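PDB 5C2Y: RNA polymerase II subunit B1 CTD phosphatase RTR1 from Saccharomyces cerevisiae, which removes phosphate from serines of the C-terminal repeats of the largest RNA polymerase II subunit, regulating the polymerase as its phosphorylation pattern changes during transcription. Local coordinates for residues E10-T15 and I39-D44; E32-E37 and E135-R140; E71-K76 and K85-I90. One frame throughout, in Å; residues are numbered along the deposited sequence.

Contact 1: E10-T15 and I39-D44; sequences EDIKET and IGLLCD
Leu-41 lays its CD2 methyl over one face of the peptide group joining Asp-11 to Ile-12, 3.8 Å from Asp-11 C. The carbonyl oxygen of Asp-11 takes two bonds from Thr-15, the hydroxyl arriving from the face that Leu-41 occupies and the backbone N from the opposite one. The motif is helix-against-helix packing: one leucine of helix 28-42 lies on the flank of helix 9-17, and no hydrogen bond crosses. CD2 also meets Ile-12 CG1 at 3.9 Å, on the buried side, where Ile-12 continues onto Thr-52 and Leu-56 of helix 50-56. The other branch, CD1, turns to the more exposed end and touches Thr-15 CG2. Cutting Leu-41 back to an alanine is likely to open a gap between the helices and to take from Ile-12 CG1 and Thr-15 CG2 their contact with helix 28-42. Asp-11 lends the contact its CB, while its carboxylate reaches back to Thr-8 through OD1. Thr-15 divides its branches: with OG1 beside the backbone N (chi1 -42°), the hydroxyl folds onto its own helix, so that Thr-15 OG1 gives a bond of 2.6 Å to Asp-11 O.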
# COMPACT_ATOMS: atom_id res chain seq x y z
N GLU A 10 -2.51 -13.25 -6.69
CA GLU A 10 -1.99 -14.59 -6.75
C GLU A 10 -0.51 -14.61 -6.38
O GLU A 10 -0.06 -15.51 -5.66
CB GLU A 10 -2.23 -15.20 -8.13
CG GLU A 10 -1.97 -16.71 -8.19
CD GLU A 10 -2.79 -17.51 -7.18
OE1 GLU A 10 -3.87 -17.02 -6.75
OE2 GLU A 10 -2.36 -18.64 -6.82
N ASP A 11 0.25 -13.63 -6.87
CA ASP A 11 1.66 -13.50 -6.50
C ASP A 11 1.84 -13.41 -4.99
O ASP A 11 2.72 -14.03 -4.42
CB ASP A 11 2.29 -12.28 -7.16
CG ASP A 11 2.13 -12.29 -8.67
OD1 ASP A 11 1.49 -13.24 -9.20
OD2 ASP A 11 2.69 -11.38 -9.32
N ILE A 12 0.98 -12.61 -4.37
CA ILE A 12 0.96 -12.44 -2.92
C ILE A 12 0.64 -13.75 -2.21
O ILE A 12 1.18 -14.03 -1.13
CB ILE A 12 -0.06 -11.36 -2.54
CG1 ILE A 12 0.37 -10.04 -3.16
CG2 ILE A 12 -0.16 -11.22 -1.06
CD1 ILE A 12 -0.62 -8.98 -3.04
N LYS A 13 -0.24 -14.55 -2.81
CA LYS A 13 -0.68 -15.79 -2.19
C LYS A 13 0.39 -16.86 -2.36
O LYS A 13 0.62 -17.66 -1.45
CB LYS A 13 -2.01 -16.26 -2.80
CG LYS A 13 -3.28 -15.56 -2.32
CD LYS A 13 -4.45 -16.07 -3.14
CE LYS A 13 -5.75 -15.30 -2.92
NZ LYS A 13 -6.63 -15.42 -4.13
N GLU A 14 1.04 -16.87 -3.52
CA GLU A 14 2.05 -17.88 -3.84
C GLU A 14 3.40 -17.57 -3.20
O GLU A 14 4.05 -18.47 -2.66
CB GLU A 14 2.22 -18.00 -5.37
CG GLU A 14 1.15 -18.84 -6.08
CD GLU A 14 1.01 -18.50 -7.58
OE1 GLU A 14 1.74 -17.60 -8.06
OE2 GLU A 14 0.15 -19.13 -8.26
N THR A 15 3.81 -16.32 -3.25
CA THR A 15 5.15 -15.93 -2.81
C THR A 15 5.25 -15.79 -1.29
O THR A 15 6.34 -15.90 -0.74
CB THR A 15 5.58 -14.61 -3.48
OG1 THR A 15 5.20 -14.62 -4.87
CG2 THR A 15 7.08 -14.38 -3.36
N ILE A 39 6.38 -7.06 1.17
CA ILE A 39 7.20 -5.88 0.92
C ILE A 39 8.34 -6.18 -0.04
O ILE A 39 8.72 -5.32 -0.84
CB ILE A 39 7.75 -5.31 2.23
CG1 ILE A 39 6.59 -4.82 3.09
CG2 ILE A 39 8.71 -4.18 1.96
CD1 ILE A 39 7.02 -4.10 4.32
N GLY A 40 8.88 -7.40 0.01
CA GLY A 40 9.84 -7.81 -0.99
C GLY A 40 9.21 -7.74 -2.37
O GLY A 40 9.84 -7.38 -3.35
N LEU A 41 7.93 -8.07 -2.44
CA LEU A 41 7.21 -8.10 -3.71
C LEU A 41 6.88 -6.70 -4.22
O LEU A 41 6.85 -6.45 -5.43
CB LEU A 41 5.94 -8.92 -3.54
CG LEU A 41 5.51 -9.91 -4.62
CD1 LEU A 41 6.45 -11.07 -4.68
CD2 LEU A 41 4.12 -10.41 -4.29
N LEU A 42 6.65 -5.76 -3.31
CA LEU A 42 6.17 -4.45 -3.73
C LEU A 42 7.21 -3.34 -3.66
O LEU A 42 6.90 -2.20 -4.00
CB LEU A 42 4.97 -4.05 -2.88
CG LEU A 42 3.66 -4.77 -3.20
CD1 LEU A 42 2.50 -4.02 -2.60
CD2 LEU A 42 3.49 -4.89 -4.67
N CYS A 43 8.43 -3.66 -3.25
CA CYS A 43 9.43 -2.61 -3.03
C CYS A 43 10.02 -2.04 -4.32
O CYS A 43 10.39 -0.87 -4.38
CB CYS A 43 10.57 -3.12 -2.14
SG CYS A 43 11.75 -4.29 -2.91
N ASP A 44 10.14 -2.86 -5.36
CA ASP A 44 10.71 -2.38 -6.61
C ASP A 44 9.75 -2.52 -7.76
O ASP A 44 10.05 -2.13 -8.88
CB ASP A 44 12.00 -3.12 -6.93
CG ASP A 44 13.00 -2.24 -7.65
OD1 ASP A 44 13.25 -1.12 -7.18
OD2 ASP A 44 13.54 -2.67 -8.69

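Contact 2: E32-E37 and E135-R140; sequences EVITLE and EALFAR
Leu-137 opens a short turn, residues 137-139, that has helical backbone angles without the regular bonds of a helix; the turn lies against the continuous helix 28-42 at Ile-34 and Thr-35, and Arg-140 N closes it on Leu-137 O at 2.8 Å. One methyl carries the meeting. Leu-137 has CG anti to its backbone N (chi1 169°), which extends the side chain toward the helix and brings CD2 between two neighbouring residues. Leu-137 CD2 lies 3.7 Å from Ile-34 CG2, the two side chains crossing at about a right angle. It lies equally far, 3.7 Å, from Thr-35 OG1, but here the side chains run past one another in opposite directions and the touch is plain packing. The hydroxyl of Thr-35 bonds within its own helix to Ala-31 O, so this hydroxyl has a partner although it is buried beside a methyl. Ala-31 also touches Leu-137 directly, and Phe-138 rests on Met-28 and Ala-31, earlier in the same helix.

Behind the leucine, the side chain of Arg-140 folds back onto the start of its own segment. Its guanidinium grips one atom side-on: Arg-140 NH2 reaches Glu-135 O at 2.7 Å and Arg-140 NE reaches the same Glu-135 O at 2.9 Å. Both bonds are bent; the NH2 donor lies in the carbonyl plane, the NE donor well above it. NH1 bonds to Arg-58 O and joins the turn to a second part of the chain. The turn belongs to the predicted RTR1-type zinc finger and helix 28-42 does not; away from the metal, the arrangement is a non-regular turn, in the loop between helices 119-129 and 151-157, packed on helix 28-42 through Leu-137.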
# COMPACT_ATOMS: atom_id res chain seq x y z
N GLU A 32 5.88 -11.96 10.63
CA GLU A 32 7.04 -11.21 10.16
C GLU A 32 7.49 -11.70 8.80
O GLU A 32 7.61 -10.90 7.87
CB GLU A 32 8.20 -11.30 11.15
CG GLU A 32 8.14 -10.27 12.25
CD GLU A 32 9.35 -10.34 13.16
OE1 GLU A 32 10.18 -11.25 12.99
OE2 GLU A 32 9.45 -9.48 14.06
N VAL A 33 7.76 -13.00 8.68
CA VAL A 33 8.16 -13.56 7.39
C VAL A 33 7.18 -13.18 6.28
O VAL A 33 7.58 -12.68 5.23
CB VAL A 33 8.30 -15.10 7.45
CG1 VAL A 33 8.55 -15.67 6.06
CG2 VAL A 33 9.43 -15.48 8.37
N ILE A 34 5.90 -13.39 6.53
CA ILE A 34 4.85 -12.99 5.59
C ILE A 34 5.00 -11.53 5.22
O ILE A 34 4.98 -11.17 4.04
CB ILE A 34 3.45 -13.24 6.19
CG1 ILE A 34 3.10 -14.73 6.08
CG2 ILE A 34 2.39 -12.39 5.49
CD1 ILE A 34 1.97 -15.14 6.97
N THR A 35 5.19 -10.68 6.22
CA THR A 35 5.33 -9.25 5.99
C THR A 35 6.46 -8.92 5.01
O THR A 35 6.21 -8.32 3.96
CB THR A 35 5.55 -8.48 7.31
OG1 THR A 35 4.45 -8.74 8.20
CG2 THR A 35 5.64 -6.99 7.05
N LEU A 36 7.68 -9.34 5.33
CA LEU A 36 8.83 -8.97 4.47
C LEU A 36 8.73 -9.63 3.11
O LEU A 36 9.37 -9.20 2.15
CB LEU A 36 10.16 -9.33 5.12
CG LEU A 36 10.46 -8.66 6.46
CD1 LEU A 36 11.76 -9.19 7.01
CD2 LEU A 36 10.49 -7.13 6.36
N GLU A 37 7.91 -10.67 3.02
CA GLU A 37 7.71 -11.30 1.73
C GLU A 37 6.85 -10.46 0.82
O GLU A 37 7.14 -10.34 -0.37
CB GLU A 37 7.11 -12.70 1.90
CG GLU A 37 8.16 -13.77 2.15
CD GLU A 37 9.14 -13.91 0.99
OE1 GLU A 37 8.84 -13.42 -0.11
OE2 GLU A 37 10.23 -14.49 1.19
N GLU A 135 -3.75 -3.29 14.46
CA GLU A 135 -3.65 -4.63 15.00
C GLU A 135 -2.54 -5.35 14.26
O GLU A 135 -2.49 -5.31 13.03
CB GLU A 135 -4.98 -5.34 14.84
CG GLU A 135 -5.19 -6.56 15.71
CD GLU A 135 -6.47 -7.30 15.32
OE1 GLU A 135 -7.23 -6.74 14.49
OE2 GLU A 135 -6.70 -8.43 15.82
N ALA A 136 -1.64 -6.01 14.99
CA ALA A 136 -0.54 -6.73 14.35
C ALA A 136 -1.05 -7.91 13.54
O ALA A 136 -2.07 -8.53 13.87
CB ALA A 136 0.47 -7.20 15.38
N LEU A 137 -0.33 -8.21 12.48
CA LEU A 137 -0.76 -9.21 11.52
C LEU A 137 -1.01 -10.57 12.16
O LEU A 137 -2.02 -11.21 11.85
CB LEU A 137 0.26 -9.34 10.41
CG LEU A 137 0.08 -10.53 9.48
CD1 LEU A 137 -1.28 -10.44 8.80
CD2 LEU A 137 1.23 -10.56 8.48
N PHE A 138 -0.12 -11.01 13.04
CA PHE A 138 -0.25 -12.32 13.66
C PHE A 138 -1.53 -12.41 14.50
O PHE A 138 -2.10 -13.49 14.65
CB PHE A 138 0.99 -12.63 14.51
CG PHE A 138 0.92 -12.10 15.91
CD1 PHE A 138 1.02 -10.74 16.16
CD2 PHE A 138 0.78 -12.97 16.99
CE1 PHE A 138 0.96 -10.25 17.47
CE2 PHE A 138 0.72 -12.49 18.30
CZ PHE A 138 0.81 -11.12 18.53
N ALA A 139 -1.97 -11.27 15.02
CA ALA A 139 -3.24 -11.18 15.75
C ALA A 139 -4.47 -11.30 14.84
O ALA A 139 -5.58 -11.56 15.31
CB ALA A 139 -3.28 -9.87 16.52
N ARG A 140 -4.29 -11.11 13.54
CA ARG A 140 -5.41 -11.21 12.60
C ARG A 140 -5.59 -12.65 12.15
O ARG A 140 -5.35 -12.97 10.97
CB ARG A 140 -5.17 -10.31 11.40
CG ARG A 140 -4.75 -8.90 11.79
CD ARG A 140 -4.35 -8.08 10.59
NE ARG A 140 -3.97 -6.74 11.02
CZ ARG A 140 -3.84 -5.69 10.21
NH1 ARG A 140 -4.05 -5.83 8.91
NH2 ARG A 140 -3.51 -4.51 10.71

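Contact 3: E71-K76 and K85-I90; sequences ERNLNK and KSPERI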
# COMPACT_ATOMS: atom_id res chain seq x y z
N GLU A 71 10.87 2.15 1.69
CA GLU A 71 11.71 1.27 0.91
C GLU A 71 11.46 1.41 -0.59
O GLU A 71 12.36 1.16 -1.39
CB GLU A 71 11.52 -0.18 1.33
CG GLU A 71 12.44 -1.13 0.60
CD GLU A 71 12.52 -2.46 1.28
OE1 GLU A 71 11.92 -2.58 2.37
OE2 GLU A 71 13.17 -3.38 0.74
N ARG A 72 10.24 1.79 -1.00
CA ARG A 72 10.00 2.15 -2.41
C ARG A 72 10.86 3.35 -2.82
O ARG A 72 11.56 3.32 -3.83
CB ARG A 72 8.53 2.50 -2.68
CG ARG A 72 7.50 1.39 -2.49
CD ARG A 72 6.22 1.73 -3.28
NE ARG A 72 6.11 0.86 -4.43
CZ ARG A 72 5.72 1.24 -5.63
NH1 ARG A 72 5.39 2.51 -5.84
NH2 ARG A 72 5.66 0.36 -6.63
N ASN A 73 10.77 4.42 -2.02
CA ASN A 73 11.53 5.63 -2.25
C ASN A 73 13.03 5.38 -2.38
O ASN A 73 13.72 5.98 -3.21
CB ASN A 73 11.29 6.62 -1.11
CG ASN A 73 9.95 7.33 -1.23
OD1 ASN A 73 9.48 7.94 -0.27
ND2 ASN A 73 9.32 7.25 -2.40
N LEU A 74 13.53 4.48 -1.54
CA LEU A 74 14.91 4.01 -1.57
C LEU A 74 15.26 3.36 -2.90
O LEU A 74 16.37 3.52 -3.42
CB LEU A 74 15.11 3.00 -0.45
CG LEU A 74 16.44 2.81 0.24
CD1 LEU A 74 16.63 3.91 1.26
CD2 LEU A 74 16.42 1.44 0.90
N ASN A 75 14.33 2.57 -3.41
CA ASN A 75 14.45 2.01 -4.74
C ASN A 75 13.97 2.98 -5.80
O ASN A 75 13.58 2.57 -6.89
CB ASN A 75 13.65 0.73 -4.85
CG ASN A 75 14.21 -0.39 -4.01
OD1 ASN A 75 15.04 -1.17 -4.48
ND2 ASN A 75 13.74 -0.50 -2.78
N LYS A 76 13.97 4.27 -5.46
CA LYS A 76 13.61 5.32 -6.41
C LYS A 76 12.23 5.15 -7.02
O LYS A 76 12.08 5.30 -8.23
CB LYS A 76 14.65 5.39 -7.53
CG LYS A 76 16.08 5.64 -7.07
CD LYS A 76 17.04 5.37 -8.22
CE LYS A 76 18.49 5.77 -7.89
NZ LYS A 76 19.47 5.37 -8.95
N LYS A 85 6.20 5.30 -11.40
CA LYS A 85 7.06 6.46 -11.56
C LYS A 85 7.95 6.66 -10.33
O LYS A 85 7.79 5.98 -9.30
CB LYS A 85 6.22 7.72 -11.80
CG LYS A 85 5.51 7.81 -13.13
CD LYS A 85 4.37 8.84 -13.06
CE LYS A 85 4.63 10.11 -13.84
NZ LYS A 85 4.73 9.82 -15.31
N SER A 86 8.90 7.58 -10.43
CA SER A 86 9.77 7.87 -9.31
C SER A 86 9.25 9.13 -8.62
O SER A 86 8.39 9.82 -9.17
CB SER A 86 11.20 8.06 -9.79
OG SER A 86 11.43 9.43 -10.05
N PRO A 87 9.74 9.41 -7.40
CA PRO A 87 9.36 10.67 -6.74
C PRO A 87 9.80 11.88 -7.57
O PRO A 87 10.67 11.72 -8.42
CB PRO A 87 10.10 10.61 -5.40
CG PRO A 87 10.26 9.16 -5.13
CD PRO A 87 10.48 8.52 -6.48
N GLU A 88 9.19 13.04 -7.38
CA GLU A 88 9.54 14.17 -8.23
C GLU A 88 10.88 14.78 -7.81
O GLU A 88 11.68 15.19 -8.65
CB GLU A 88 8.44 15.23 -8.21
CG GLU A 88 8.73 16.46 -9.05
CD GLU A 88 8.97 16.15 -10.52
OE1 GLU A 88 8.32 15.23 -11.05
OE2 GLU A 88 9.79 16.84 -11.15
N ARG A 89 11.13 14.83 -6.50
CA ARG A 89 12.40 15.35 -6.00
C ARG A 89 13.14 14.29 -5.20
O ARG A 89 12.53 13.60 -4.39
CB ARG A 89 12.16 16.60 -5.14
CG ARG A 89 11.28 17.68 -5.80
CD ARG A 89 11.90 18.28 -7.08
NE ARG A 89 13.19 18.94 -6.87
CZ ARG A 89 13.90 19.52 -7.83
NH1 ARG A 89 13.47 19.52 -9.08
NH2 ARG A 89 15.06 20.10 -7.55
N ILE A 90 14.45 14.15 -5.40
CA ILE A 90 15.22 13.18 -4.63
C ILE A 90 15.53 13.74 -3.26
O ILE A 90 15.56 14.97 -3.07
CB ILE A 90 16.56 12.79 -5.29
CG1 ILE A 90 17.43 14.03 -5.49
CG2 ILE A 90 16.32 12.02 -6.59
CD1 ILE A 90 18.58 13.82 -6.46
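Lys-76 and Ser-86 bring the two backbones together, their CA atoms 5.4 Å apart, where the end of helix 62-74 meets an extended strip of chain without regular structure. The helix closes in a Schellman motif: Lys-76, with positive phi (57°), is its C-prime residue, and its N bonds to Asn-73 O while Arg-77 N returns to Arg-72 O. No hydrogen bond joins the two segments; they meet by packing. Pro-87 and Lys-76, the latter through its backbone, make the larger part of it, Pro-87 with its CB directed toward the helix end. Pro-87 CD faces Lys-76 C at 3.8 Å, and Pro-87 CG comes to 3.5 Å from Asn-73 ND2. Asn-73 has CG anti to its carbonyl carbon (chi1 -77°), and the nitrogen so placed bonds to Arg-77 O and His-115 O, which fix the amide beside the ring. Next to the proline, Ser-86 turns CB to the carbonyl oxygen of Lys-76, and its hydroxyl serves its own segment, Ser-86 OG giving a bond to Pro-87 O at 2.9 Å. Just past the helix, Asn-75 ND2 reaches Glu-71 O at 2.6 Å, while Asn-75 N comes to that oxygen from the other face.

The zinc ion, held by Cys-78, Cys-83, Cys-117 and His-121, lies close by, with the side chain of Lys-85 about 5 Å away. Arg-72 NH1 bonds to the carbonyls of Cys-78 and Cys-83 and so ties the helix end to the backbone of two zinc-binding cysteines. The chemistry implies a division of labour: the amides of Asn-73 and Asn-75, the Arg-72 guanidinium and the Ser-86 hydroxyl bond elsewhere, and across the join there is only packing, including that of the Asn-73 amide on Pro-87.

Contact 2 is buried throughout, contact 1 is partly buried, and contact 3 lies at the surface. Contacts 1 and 2 share helix 28-42: in contact 1 a leucine of that helix packs on helix 9-17, in contact 2 a leucine methyl of an irregular turn packs on it; they touch where Thr-15 meets Glu-37. Contact 3 uses instead a proline and backbone atoms, in the zinc-finger region. It follows contact 1 along the chain and meets it in space: Arg-72 NE probably bonds to Leu-42 O, and Asn-75 packs on Asp-44. Contacts 2 and 3 do not touch, although residues 71-90 fall between the two halves of contact 2.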